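Local atomic coordinates of cryptochrome DASH, chloroplastic/mitochondrial (PDB entry 2J4D), a protein that binds FAD and a folate antenna, repairs cyclobutane pyrimidine dimers in single-stranded DNA with light, binds DNA without sequence specificity, and may act as a photoreceptor. Residues A[286-291]-A[295-300]; A[304-309]-A[321-326]; A[375-380]-A[486-491]. All coordinates share one frame; numbering follows the deposited sequence.

Contact 1 (A[286-291]-A[295-300]). With FAD (flavin-adenine dinucleotide), chain C.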
loop_
_atom_site.group_PDB
_atom_site.type_symbol
_atom_site.label_atom_id
_atom_site.label_comp_id
_atom_site.label_asym_id
_atom_site.label_seq_id
_atom_site.Cartn_x
_atom_site.Cartn_y
_atom_site.Cartn_z
ATOM N N THR A 286 -1.839 12.254 5.492
ATOM C CA THR A 286 -1.027 12.298 4.280
ATOM C C THR A 286 -1.648 11.663 3.045
ATOM O O THR A 286 -1.403 12.123 1.928
ATOM C CB THR A 286 0.355 11.614 4.459
ATOM O OG1 THR A 286 0.170 10.195 4.562
ATOM C CG2 THR A 286 1.080 12.151 5.702
ATOM N N LYS A 287 -2.440 10.613 3.250
ATOM C CA LYS A 287 -3.037 9.855 2.150
ATOM C C LYS A 287 -1.922 9.245 1.271
ATOM O O LYS A 287 -2.115 8.995 0.078
ATOM C CB LYS A 287 -3.947 10.748 1.300
ATOM C CG LYS A 287 -5.094 11.383 2.092
ATOM C CD LYS A 287 -5.939 10.331 2.798
ATOM C CE LYS A 287 -7.146 10.962 3.507
ATOM N NZ LYS A 287 -6.752 12.035 4.482
ATOM N N PHE A 288 -0.759 8.988 1.857
ATOM C CA PHE A 288 0.340 8.406 1.077
ATOM C C PHE A 288 0.211 6.894 0.853
ATOM O O PHE A 288 0.863 6.341 -0.032
ATOM C CB PHE A 288 1.707 8.606 1.764
ATOM C CG PHE A 288 2.140 10.046 1.932
ATOM C CD1 PHE A 288 1.581 11.070 1.176
ATOM C CD2 PHE A 288 3.158 10.357 2.838
ATOM C CE1 PHE A 288 2.033 12.388 1.323
ATOM C CE2 PHE A 288 3.615 11.659 2.994
ATOM C CZ PHE A 288 3.055 12.681 2.235
ATOM N N SER A 289 -0.616 6.228 1.650
ATOM C CA SER A 289 -0.698 4.772 1.593
ATOM C C SER A 289 -0.808 4.033 0.264
ATOM O O SER A 289 -0.114 3.035 0.065
ATOM C CB SER A 289 -1.786 4.275 2.549
ATOM O OG SER A 289 -3.071 4.702 2.141
ATOM N N PRO A 290 -1.663 4.492 -0.668
ATOM C CA PRO A 290 -1.727 3.739 -1.924
ATOM C C PRO A 290 -0.411 3.761 -2.701
ATOM O O PRO A 290 -0.022 2.755 -3.295
ATOM C CB PRO A 290 -2.869 4.421 -2.693
ATOM C CG PRO A 290 -3.721 5.033 -1.596
ATOM C CD PRO A 290 -2.660 5.576 -0.653
ATOM N N TRP A 291 0.267 4.907 -2.710
ATOM C CA TRP A 291 1.538 5.006 -3.431
ATOM C C TRP A 291 2.635 4.220 -2.728
ATOM O O TRP A 291 3.540 3.679 -3.375
ATOM C CB TRP A 291 1.937 6.473 -3.594
ATOM C CG TRP A 291 1.023 7.186 -4.539
ATOM C CD1 TRP A 291 1.008 7.095 -5.907
ATOM C CD2 TRP A 291 -0.025 8.081 -4.185
ATOM N NE1 TRP A 291 0.009 7.891 -6.425
ATOM C CE2 TRP A 291 -0.639 8.507 -5.388
ATOM C CE3 TRP A 291 -0.512 8.570 -2.963
ATOM C CZ2 TRP A 291 -1.715 9.403 -5.402
ATOM C CZ3 TRP A 291 -1.582 9.463 -2.983
ATOM C CH2 TRP A 291 -2.168 9.867 -4.192
ATOM N N GLY A 295 4.707 0.971 -4.100
ATOM C CA GLY A 295 6.104 1.347 -4.217
ATOM C C GLY A 295 6.329 2.510 -5.176
ATOM O O GLY A 295 7.431 2.651 -5.720
ATOM N N CYS A 296 5.294 3.326 -5.400
ATOM C CA CYS A 296 5.391 4.508 -6.268
ATOM C C CYS A 296 6.253 5.564 -5.582
ATOM O O CYS A 296 6.853 6.414 -6.242
ATOM C CB CYS A 296 4.012 5.097 -6.564
ATOM S SG CYS A 296 2.993 4.043 -7.604
ATOM N N ILE A 297 6.266 5.529 -4.254
ATOM C CA ILE A 297 7.111 6.420 -3.453
ATOM C C ILE A 297 7.680 5.551 -2.337
ATOM O O ILE A 297 7.146 4.476 -2.035
ATOM C CB ILE A 297 6.346 7.622 -2.817
ATOM C CG1 ILE A 297 5.203 7.112 -1.933
ATOM C CG2 ILE A 297 5.870 8.584 -3.914
ATOM C CD1 ILE A 297 4.449 8.215 -1.202
ATOM N N SER A 298 8.771 6.000 -1.735
ATOM C CA SER A 298 9.402 5.220 -0.687
ATOM C C SER A 298 9.573 6.036 0.585
ATOM O O SER A 298 9.665 7.259 0.544
ATOM C CB SER A 298 10.766 4.729 -1.162
ATOM O OG SER A 298 11.661 5.816 -1.262
ATOM N N PRO A 299 9.631 5.355 1.737
ATOM C CA PRO A 299 9.792 6.022 3.027
ATOM C C PRO A 299 11.109 6.764 3.200
ATOM O O PRO A 299 11.164 7.743 3.942
ATOM C CB PRO A 299 9.594 4.886 4.041
ATOM C CG PRO A 299 9.965 3.664 3.284
ATOM C CD PRO A 299 9.406 3.909 1.910
ATOM N N ARG A 300 12.172 6.322 2.528
ATOM C CA ARG A 300 13.435 7.037 2.666
ATOM C C ARG A 300 13.283 8.396 2.019
ATOM O O ARG A 300 13.806 9.390 2.521
ATOM C CB ARG A 300 14.599 6.253 2.049
ATOM C CG ARG A 300 14.925 5.008 2.850
ATOM C CD ARG A 300 16.198 4.331 2.388
ATOM N NE ARG A 300 16.153 3.985 0.973
ATOM C CZ ARG A 300 16.785 2.942 0.446
ATOM N NH1 ARG A 300 17.507 2.145 1.224
ATOM N NH2 ARG A 300 16.690 2.688 -0.854
HETATM P PA FAD C . -1.294 8.438 7.712
HETATM O O1A FAD C . -1.019 9.638 6.896
HETATM O O2A FAD C . -1.916 8.582 9.049
HETATM O O5B FAD C . 0.058 7.591 7.914
HETATM C C5B FAD C . 1.182 7.774 7.024
HETATM C C4B FAD C . 1.660 6.391 6.568
HETATM O O4B FAD C . 2.016 5.633 7.723
HETATM C C3B FAD C . 0.615 5.554 5.839
HETATM O O3B FAD C . 0.477 5.917 4.475
HETATM C C2B FAD C . 1.138 4.171 6.077
HETATM O O2B FAD C . 2.082 3.717 5.132
HETATM C C1B FAD C . 1.688 4.249 7.511
HETATM N N9A FAD C . 0.752 3.822 8.573
HETATM C C8A FAD C . -0.062 4.619 9.354
HETATM N N7A FAD C . -0.777 3.918 10.224
HETATM C C5A FAD C . -0.411 2.608 10.006
HETATM C C6A FAD C . -0.824 1.396 10.606
HETATM N N6A FAD C . -1.704 1.308 11.595
HETATM N N1A FAD C . -0.252 0.226 10.134
HETATM C C2A FAD C . 0.664 0.269 9.111
HETATM N N3A FAD C . 1.100 1.393 8.493
HETATM C C4A FAD C . 0.526 2.532 8.966
HETATM N N1 FAD C . -2.361 0.268 5.696
HETATM C C2 FAD C . -1.822 -0.103 4.483
HETATM O O2 FAD C . -0.886 0.507 3.998
HETATM N N3 FAD C . -2.379 -1.205 3.815
HETATM C C4 FAD C . -3.451 -1.950 4.301
HETATM O O4 FAD C . -3.903 -2.915 3.659
HETATM C C4X FAD C . -4.001 -1.562 5.548
HETATM N N5 FAD C . -5.084 -2.253 6.113
HETATM C C5X FAD C . -5.546 -1.937 7.393
HETATM C C6 FAD C . -6.544 -2.707 8.003
HETATM C C7 FAD C . -7.036 -2.414 9.296
HETATM C C7M FAD C . -8.111 -3.285 9.898
HETATM C C8 FAD C . -6.484 -1.282 9.999
HETATM C C8M FAD C . -6.950 -0.889 11.391
HETATM C C9 FAD C . -5.478 -0.501 9.395
HETATM C C9A FAD C . -4.988 -0.806 8.090
HETATM N N10 FAD C . -3.973 -0.031 7.454
HETATM C C10 FAD C . -3.428 -0.442 6.218
HETATM C "C1'" FAD C . -3.196 0.980 8.243
HETATM C "C2'" FAD C . -3.707 2.434 8.205
HETATM O "O2'" FAD C . -5.089 2.464 8.516
HETATM C "C3'" FAD C . -3.478 3.029 6.818
HETATM O "O3'" FAD C . -2.087 2.943 6.451
HETATM C "C4'" FAD C . -3.855 4.515 6.686
HETATM O "O4'" FAD C . -5.249 4.698 6.942
HETATM C "C5'" FAD C . -3.520 4.989 5.278
HETATM O "O5'" FAD C . -3.840 6.375 5.140
HETATM P P FAD C . -2.827 7.572 5.319
HETATM O O1P FAD C . -1.787 7.353 4.301
HETATM O O2P FAD C . -3.571 8.854 5.186
HETATM O O3P FAD C . -2.306 7.554 6.818
#

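Contact 2 (A[304-309]-A[321-326]). With FAD (flavin-adenine dinucleotide), chain C.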
loop_
_atom_site.group_PDB
_atom_site.type_symbol
_atom_site.label_atom_id
_atom_site.label_comp_id
_atom_site.label_asym_id
_atom_site.label_seq_id
_atom_site.Cartn_x
_atom_site.Cartn_y
_atom_site.Cartn_z
ATOM N N GLU A 304 13.419 12.181 3.932
ATOM C CA GLU A 304 14.250 13.301 3.528
ATOM C C GLU A 304 13.417 14.553 3.301
ATOM O O GLU A 304 13.886 15.658 3.559
ATOM C CB GLU A 304 15.056 12.947 2.278
ATOM C CG GLU A 304 16.204 11.998 2.589
ATOM C CD GLU A 304 17.238 11.926 1.481
ATOM O OE1 GLU A 304 17.365 10.856 0.857
ATOM O OE2 GLU A 304 17.925 12.943 1.238
ATOM N N GLU A 305 12.184 14.386 2.826
ATOM C CA GLU A 305 11.303 15.529 2.604
ATOM C C GLU A 305 10.897 16.101 3.961
ATOM O O GLU A 305 10.805 17.323 4.130
ATOM C CB GLU A 305 10.065 15.103 1.810
ATOM C CG GLU A 305 10.346 14.853 0.340
ATOM C CD GLU A 305 10.739 16.124 -0.402
ATOM O OE1 GLU A 305 9.946 17.088 -0.396
ATOM O OE2 GLU A 305 11.838 16.160 -0.992
ATOM N N VAL A 306 10.650 15.215 4.925
ATOM C CA VAL A 306 10.302 15.640 6.284
ATOM C C VAL A 306 11.491 16.395 6.908
ATOM O O VAL A 306 11.310 17.404 7.599
ATOM C CB VAL A 306 9.950 14.428 7.187
ATOM C CG1 VAL A 306 9.871 14.866 8.650
ATOM C CG2 VAL A 306 8.618 13.823 6.762
ATOM N N GLN A 307 12.704 15.906 6.671
ATOM C CA GLN A 307 13.892 16.571 7.207
ATOM C C GLN A 307 13.995 17.980 6.644
ATOM O O GLN A 307 14.299 18.933 7.366
ATOM C CB GLN A 307 15.167 15.816 6.826
ATOM C CG GLN A 307 15.412 14.507 7.561
ATOM C CD GLN A 307 16.695 13.850 7.081
ATOM O OE1 GLN A 307 16.846 13.539 5.889
ATOM N NE2 GLN A 307 17.632 13.646 8.001
ATOM N N ARG A 308 13.764 18.110 5.343
ATOM C CA ARG A 308 13.843 19.418 4.716
ATOM C C ARG A 308 12.756 20.336 5.268
ATOM O O ARG A 308 12.995 21.525 5.511
ATOM C CB ARG A 308 13.726 19.304 3.191
ATOM C CG ARG A 308 14.074 20.624 2.504
ATOM C CD ARG A 308 14.352 20.488 1.012
ATOM N NE ARG A 308 13.133 20.536 0.214
ATOM C CZ ARG A 308 12.490 19.463 -0.219
ATOM N NH1 ARG A 308 12.960 18.259 0.071
ATOM N NH2 ARG A 308 11.380 19.595 -0.939
ATOM N N TYR A 309 11.567 19.781 5.484
ATOM C CA TYR A 309 10.459 20.559 6.026
ATOM C C TYR A 309 10.815 21.076 7.417
ATOM O O TYR A 309 10.600 22.259 7.728
ATOM C CB TYR A 309 9.201 19.698 6.115
ATOM C CG TYR A 309 7.953 20.440 6.554
ATOM C CD1 TYR A 309 7.067 20.973 5.617
ATOM C CD2 TYR A 309 7.639 20.577 7.909
ATOM C CE1 TYR A 309 5.893 21.616 6.016
ATOM C CE2 TYR A 309 6.475 21.217 8.317
ATOM C CZ TYR A 309 5.602 21.732 7.367
ATOM O OH TYR A 309 4.432 22.344 7.771
ATOM N N TRP A 321 5.399 12.773 13.993
ATOM C CA TRP A 321 4.388 11.734 13.962
ATOM C C TRP A 321 4.230 11.026 12.628
ATOM O O TRP A 321 3.873 9.856 12.597
ATOM C CB TRP A 321 3.031 12.268 14.434
ATOM C CG TRP A 321 2.290 11.233 15.229
ATOM C CD1 TRP A 321 1.219 10.492 14.822
ATOM C CD2 TRP A 321 2.614 10.779 16.548
ATOM N NE1 TRP A 321 0.857 9.605 15.804
ATOM C CE2 TRP A 321 1.696 9.759 16.876
ATOM C CE3 TRP A 321 3.596 11.134 17.487
ATOM C CZ2 TRP A 321 1.726 9.086 18.103
ATOM C CZ3 TRP A 321 3.628 10.461 18.710
ATOM C CH2 TRP A 321 2.697 9.449 19.004
ATOM N N VAL A 322 4.495 11.709 11.525
ATOM C CA VAL A 322 4.366 11.030 10.246
ATOM C C VAL A 322 5.405 9.903 10.224
ATOM O O VAL A 322 5.164 8.840 9.660
ATOM C CB VAL A 322 4.583 11.995 9.057
ATOM C CG1 VAL A 322 5.985 12.581 9.095
ATOM C CG2 VAL A 322 4.365 11.254 7.748
ATOM N N LEU A 323 6.547 10.127 10.869
ATOM C CA LEU A 323 7.594 9.106 10.915
ATOM C C LEU A 323 7.180 7.987 11.856
ATOM O O LEU A 323 7.452 6.819 11.604
ATOM C CB LEU A 323 8.917 9.720 11.369
ATOM C CG LEU A 323 9.412 10.847 10.466
ATOM C CD1 LEU A 323 10.779 11.307 10.937
ATOM C CD2 LEU A 323 9.480 10.362 9.018
ATOM N N PHE A 324 6.525 8.357 12.949
ATOM C CA PHE A 324 6.023 7.386 13.920
ATOM C C PHE A 324 5.108 6.397 13.171
ATOM O O PHE A 324 5.190 5.175 13.357
ATOM C CB PHE A 324 5.221 8.139 14.997
ATOM C CG PHE A 324 4.610 7.261 16.054
ATOM C CD1 PHE A 324 5.316 6.934 17.204
ATOM C CD2 PHE A 324 3.309 6.785 15.911
ATOM C CE1 PHE A 324 4.733 6.142 18.200
ATOM C CE2 PHE A 324 2.720 5.992 16.898
ATOM C CZ PHE A 324 3.432 5.672 18.043
ATOM N N GLU A 325 4.236 6.923 12.318
ATOM C CA GLU A 325 3.318 6.053 11.586
ATOM C C GLU A 325 4.032 5.186 10.539
ATOM O O GLU A 325 3.648 4.032 10.310
ATOM C CB GLU A 325 2.210 6.885 10.935
ATOM C CG GLU A 325 1.302 7.630 11.926
ATOM C CD GLU A 325 0.615 6.724 12.952
ATOM O OE1 GLU A 325 0.389 5.530 12.664
ATOM O OE2 GLU A 325 0.282 7.217 14.050
ATOM N N LEU A 326 5.073 5.729 9.910
ATOM C CA LEU A 326 5.821 4.959 8.922
ATOM C C LEU A 326 6.553 3.818 9.616
ATOM O O LEU A 326 6.822 2.783 9.001
ATOM C CB LEU A 326 6.823 5.846 8.173
ATOM C CG LEU A 326 6.208 6.744 7.098
ATOM C CD1 LEU A 326 7.265 7.689 6.528
ATOM C CD2 LEU A 326 5.607 5.856 5.996
HETATM P PA FAD C . -1.294 8.438 7.712
HETATM O O1A FAD C . -1.019 9.638 6.896
HETATM O O2A FAD C . -1.916 8.582 9.049
HETATM O O5B FAD C . 0.058 7.591 7.914
HETATM C C5B FAD C . 1.182 7.774 7.024
HETATM C C4B FAD C . 1.660 6.391 6.568
HETATM O O4B FAD C . 2.016 5.633 7.723
HETATM C C3B FAD C . 0.615 5.554 5.839
HETATM O O3B FAD C . 0.477 5.917 4.475
HETATM C C2B FAD C . 1.138 4.171 6.077
HETATM O O2B FAD C . 2.082 3.717 5.132
HETATM C C1B FAD C . 1.688 4.249 7.511
HETATM N N9A FAD C . 0.752 3.822 8.573
HETATM C C8A FAD C . -0.062 4.619 9.354
HETATM N N7A FAD C . -0.777 3.918 10.224
HETATM C C5A FAD C . -0.411 2.608 10.006
HETATM C C6A FAD C . -0.824 1.396 10.606
HETATM N N6A FAD C . -1.704 1.308 11.595
HETATM N N1A FAD C . -0.252 0.226 10.134
HETATM C C2A FAD C . 0.664 0.269 9.111
HETATM N N3A FAD C . 1.100 1.393 8.493
HETATM C C4A FAD C . 0.526 2.532 8.966
HETATM N N1 FAD C . -2.361 0.268 5.696
HETATM C C2 FAD C . -1.822 -0.103 4.483
HETATM O O2 FAD C . -0.886 0.507 3.998
HETATM N N3 FAD C . -2.379 -1.205 3.815
HETATM C C4 FAD C . -3.451 -1.950 4.301
HETATM O O4 FAD C . -3.903 -2.915 3.659
HETATM C C4X FAD C . -4.001 -1.562 5.548
HETATM N N5 FAD C . -5.084 -2.253 6.113
HETATM C C5X FAD C . -5.546 -1.937 7.393
HETATM C C6 FAD C . -6.544 -2.707 8.003
HETATM C C7 FAD C . -7.036 -2.414 9.296
HETATM C C7M FAD C . -8.111 -3.285 9.898
HETATM C C8 FAD C . -6.484 -1.282 9.999
HETATM C C8M FAD C . -6.950 -0.889 11.391
HETATM C C9 FAD C . -5.478 -0.501 9.395
HETATM C C9A FAD C . -4.988 -0.806 8.090
HETATM N N10 FAD C . -3.973 -0.031 7.454
HETATM C C10 FAD C . -3.428 -0.442 6.218
HETATM C "C1'" FAD C . -3.196 0.980 8.243
HETATM C "C2'" FAD C . -3.707 2.434 8.205
HETATM O "O2'" FAD C . -5.089 2.464 8.516
HETATM C "C3'" FAD C . -3.478 3.029 6.818
HETATM O "O3'" FAD C . -2.087 2.943 6.451
HETATM C "C4'" FAD C . -3.855 4.515 6.686
HETATM O "O4'" FAD C . -5.249 4.698 6.942
HETATM C "C5'" FAD C . -3.520 4.989 5.278
HETATM O "O5'" FAD C . -3.840 6.375 5.140
HETATM P P FAD C . -2.827 7.572 5.319
HETATM O O1P FAD C . -1.787 7.353 4.301
HETATM O O2P FAD C . -3.571 8.854 5.186
HETATM O O3P FAD C . -2.306 7.554 6.818
#

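Contact 3 (A[375-380]-A[486-491])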
loop_
_atom_site.group_PDB
_atom_site.type_symbol
_atom_site.label_atom_id
_atom_site.label_comp_id
_atom_site.label_asym_id
_atom_site.label_seq_id
_atom_site.Cartn_x
_atom_site.Cartn_y
_atom_site.Cartn_z
ATOM N N LEU A 375 -22.205 5.097 11.386
ATOM C CA LEU A 375 -20.746 5.132 11.461
ATOM C C LEU A 375 -20.127 3.973 10.681
ATOM O O LEU A 375 -19.173 4.163 9.922
ATOM C CB LEU A 375 -20.282 5.089 12.917
ATOM C CG LEU A 375 -18.774 5.286 13.112
ATOM C CD1 LEU A 375 -18.317 6.549 12.399
ATOM C CD2 LEU A 375 -18.456 5.359 14.599
ATOM N N ILE A 376 -20.677 2.778 10.866
ATOM C CA ILE A 376 -20.178 1.593 10.169
ATOM C C ILE A 376 -20.461 1.677 8.675
ATOM O O ILE A 376 -19.545 1.585 7.852
ATOM C CB ILE A 376 -20.838 0.293 10.688
ATOM C CG1 ILE A 376 -20.623 0.148 12.201
ATOM C CG2 ILE A 376 -20.267 -0.921 9.934
ATOM C CD1 ILE A 376 -19.161 0.200 12.647
ATOM N N ASP A 377 -21.731 1.873 8.329
ATOM C CA ASP A 377 -22.149 1.924 6.931
ATOM C C ASP A 377 -21.447 2.967 6.080
ATOM O O ASP A 377 -21.077 2.688 4.938
ATOM C CB ASP A 377 -23.674 2.115 6.828
ATOM C CG ASP A 377 -24.448 0.966 7.460
ATOM O OD1 ASP A 377 -23.897 -0.158 7.515
ATOM O OD2 ASP A 377 -25.606 1.180 7.892
ATOM N N ALA A 378 -21.265 4.163 6.627
ATOM C CA ALA A 378 -20.594 5.229 5.895
ATOM C C ALA A 378 -19.171 4.790 5.543
ATOM O O ALA A 378 -18.701 5.004 4.429
ATOM C CB ALA A 378 -20.563 6.510 6.737
ATOM N N ASN A 379 -18.484 4.185 6.503
ATOM C CA ASN A 379 -17.122 3.727 6.257
ATOM C C ASN A 379 -17.074 2.622 5.206
ATOM O O ASN A 379 -16.236 2.656 4.305
ATOM C CB ASN A 379 -16.480 3.260 7.570
ATOM C CG ASN A 379 -15.776 4.391 8.309
ATOM O OD1 ASN A 379 -14.711 4.851 7.892
ATOM N ND2 ASN A 379 -16.378 4.855 9.405
ATOM N N MET A 380 -17.986 1.658 5.295
ATOM C CA MET A 380 -17.990 0.565 4.327
ATOM C C MET A 380 -18.362 1.068 2.936
ATOM O O MET A 380 -17.895 0.538 1.925
ATOM C CB MET A 380 -18.951 -0.542 4.772
ATOM C CG MET A 380 -18.583 -1.167 6.118
ATOM S SD MET A 380 -16.843 -1.684 6.219
ATOM C CE MET A 380 -16.829 -3.001 4.960
ATOM N N MET A 486 -36.182 6.440 9.359
ATOM C CA MET A 486 -35.431 7.450 8.637
ATOM C C MET A 486 -34.127 6.867 8.108
ATOM O O MET A 486 -33.516 7.424 7.190
ATOM C CB MET A 486 -35.180 8.663 9.525
ATOM C CG MET A 486 -36.460 9.447 9.762
ATOM S SD MET A 486 -36.238 10.936 10.706
ATOM C CE MET A 486 -35.880 10.237 12.321
ATOM N N TYR A 487 -33.698 5.748 8.687
ATOM C CA TYR A 487 -32.488 5.088 8.202
ATOM C C TYR A 487 -32.833 3.670 7.787
ATOM O O TYR A 487 -33.293 3.454 6.667
ATOM C CB TYR A 487 -31.366 5.071 9.249
ATOM C CG TYR A 487 -30.046 4.629 8.646
ATOM C CD1 TYR A 487 -29.641 5.113 7.399
ATOM C CD2 TYR A 487 -29.233 3.687 9.281
ATOM C CE1 TYR A 487 -28.466 4.664 6.794
ATOM C CE2 TYR A 487 -28.049 3.231 8.682
ATOM C CZ TYR A 487 -27.676 3.723 7.439
ATOM O OH TYR A 487 -26.528 3.269 6.818
ATOM N N MET A 488 -32.629 2.707 8.681
ATOM C CA MET A 488 -32.936 1.315 8.376
ATOM C C MET A 488 -32.804 0.464 9.630
ATOM O O MET A 488 -32.353 0.947 10.669
ATOM C CB MET A 488 -31.983 0.786 7.298
ATOM C CG MET A 488 -30.518 0.708 7.741
ATOM S SD MET A 488 -29.421 0.092 6.432
ATOM C CE MET A 488 -29.352 1.510 5.363
ATOM N N ASP A 489 -33.200 -0.801 9.537
ATOM C CA ASP A 489 -33.101 -1.700 10.681
ATOM C C ASP A 489 -31.638 -1.985 10.963
ATOM O O ASP A 489 -30.790 -1.878 10.070
ATOM C CB ASP A 489 -33.800 -3.040 10.411
ATOM C CG ASP A 489 -35.315 -2.933 10.396
ATOM O OD1 ASP A 489 -35.899 -2.401 11.368
ATOM O OD2 ASP A 489 -35.924 -3.398 9.409
ATOM N N THR A 490 -31.350 -2.351 12.206
ATOM C CA THR A 490 -29.996 -2.694 12.605
ATOM C C THR A 490 -29.907 -4.210 12.512
ATOM O O THR A 490 -30.834 -4.916 12.926
ATOM C CB THR A 490 -29.714 -2.249 14.040
ATOM O OG1 THR A 490 -30.763 -2.712 14.893
ATOM C CG2 THR A 490 -29.625 -0.734 14.117
ATOM N N VAL A 491 -28.804 -4.710 11.961
ATOM C CA VAL A 491 -28.624 -6.146 11.783
ATOM C C VAL A 491 -28.279 -6.902 13.072
ATOM O O VAL A 491 -28.567 -8.093 13.194
ATOM C CB VAL A 491 -27.543 -6.432 10.716
ATOM C CG1 VAL A 491 -26.176 -6.004 11.220
ATOM C CG2 VAL A 491 -27.550 -7.904 10.348
#

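Contact 1 (A[286-291]-A[295-300])
Trp291 and Cys296 are joined by their backbones: Cys296 N donates to Trp291 O at 2.7 Å, and Ile297 N adds a weak bond to the same oxygen. The Cys296 bond belongs to a Schellman motif that ends helix 289-293, with Gly295 at positive phi (72°) where the chain turns. On the other side of 286-291 lies the FAD pyrophosphate. Thr286 sends both OG1 (2.7 Å) and N (3.1 Å) to FAD O1A, Lys287 N reaches FAD O2P at 2.8 Å, and Ser289 N reaches FAD O1P; Ser289 OG is hydrogen-bonded to Asp422 OD2. With chi1 at 71°, Thr286 OG1 is turned back over its own backbone, where it also accepts from Phe288 N at 3.1 Å, an ST turn. A valine here would probably leave FAD O1A with one grip fewer and Phe288 N without its acceptor, loosening the turn under the phosphates. Apolar side chains pack beside the carbonyl bonds. Trp291 CB rests on Ile297 CG1 at 3.7 Å, while Cys296 CB meets the indole edge in its plane, 3.7 Å from Trp291 CD1, and Cys296 SG also lies at that edge. Ile297 CD1 approaches Phe288 CB at 4.1 Å. The three backbone N-H groups and the Thr286 hydroxyl, offered by the loop and the helix's first turn, would be expected to balance part of the pyrophosphate's negative charge.

Contact 2 (A[304-309]-A[321-326])
Val306 meets Val322 and Leu323 in a small apolar contact inside a helical hairpin, where helix 299-312 and helix 317-339 follow each other in the chain and run roughly antiparallel. The hairpin belongs to the alpha-helical FAD-binding part of the photolyase/cryptochrome fold. No hydrogen bond crosses between the two segments, and their backbones stay well apart, the nearest CA atoms being those of Val306 and Leu323 at 8.5 Å. Branched side chains bridge this distance. Val306 holds CG1 anti to the backbone N (chi1 168°), which leaves CG2 as the methyl that touches Val322 CG1 at 3.7 Å; the two valines slide past each other in opposite directions. The same Val306 CG2 lies 4.2 Å from Leu323 CD2, so a single methyl serves both partners. Phe263 of helix 252-265 also packs on Val306. On helix 299-312, Glu305 and Arg308 form a salt bridge one turn apart: the guanidinium grips the carboxylate end-on, Arg308 NH1 to Glu305 OE2 at 2.6 Å and nearly straight, Arg308 NH2 to Glu305 OE1 at 2.9 Å. Tyr26 and Trp264 also hydrogen-bond this carboxylate, so its rotation is well fixed. On helix 317-339 the rings of Trp321 and Phe324 lie against each other's faces, offset toward the rim. The next turn reaches the cofactor. Leu326 CD2 approaches the ribose, and Glu325 CB lies 3.5 Å from the ring oxygen FAD O4B. Bent at chi2, the Glu325 chain brings OE1 above the adenine plane, 3.1 Å from FAD N7A.

Contact 3 (A[375-380]-A[486-491])
Asp377 and Tyr487 tie helix 374-386, in the alpha-helical FAD-binding domain of the photolyase/cryptochrome fold, to the irregular C-terminal chain that follows helix 483-486. Across a sequence gap of more than a hundred residues, the contact rests on one buried hydrogen bond: Tyr487 OH donates to Asp377 OD2 at 2.5 Å, a short separation. The oxygen is met on its anti side, 19° out of the carboxylate plane, and the carboxylate and phenol planes are turned 40° from each other, so the two groups cross at a slant without stacking. Asp377 OD2 lies near the plane of the ring, at the edge where Tyr487 CE2 is 3.3 Å away. Tyr487 reaches this far because its ring stands anti to the backbone N (chi1 -169°), sending the hydroxyl across to the helix; there Tyr487 OH also comes within 3.1 Å of Asp377 CB. The carboxylate has further partners just before its own helix: OD1 bonds Thr371 OG1 and OD2 bonds Gly372 N. Two donors thus share OD2, and together the three bonds fix the rotation of the carboxylate and would be expected to stabilise its negative charge. Thr371 is also joined through its backbone to Val491, so the C-terminal chain is fastened a second time to the same residues before helix 374-386. Elsewhere on that helix, Asn379 ND2 turns back to Leu375 O at 2.9 Å. One face of the Tyr487 ring is covered by the next residue, whose methyl, Met488 CE, sits 3.4 Å above the ring plane, offset toward the rim.

Contacts 1 and 2 are neighbours around FAD, with centres 12 Å apart, and both use helix 299-312: 295-300 enters it and 304-309 continues along it. They touch directly where Thr286 CG2 packs on Val322 CG2 at 4.0 Å. Contact 1 mainly meets the pyrophosphate, contact 2 the adenine and its ribose, so that together they line the middle and the adenosine half of the cofactor. Contact 3 stands apart, its centre about 32 Å from that of contact 1 and about 36 Å from that of contact 2, away from the annotated sites; its nearest atoms are about 11 Å and 16 Å from theirs. The three follow one another along the chain without interleaving.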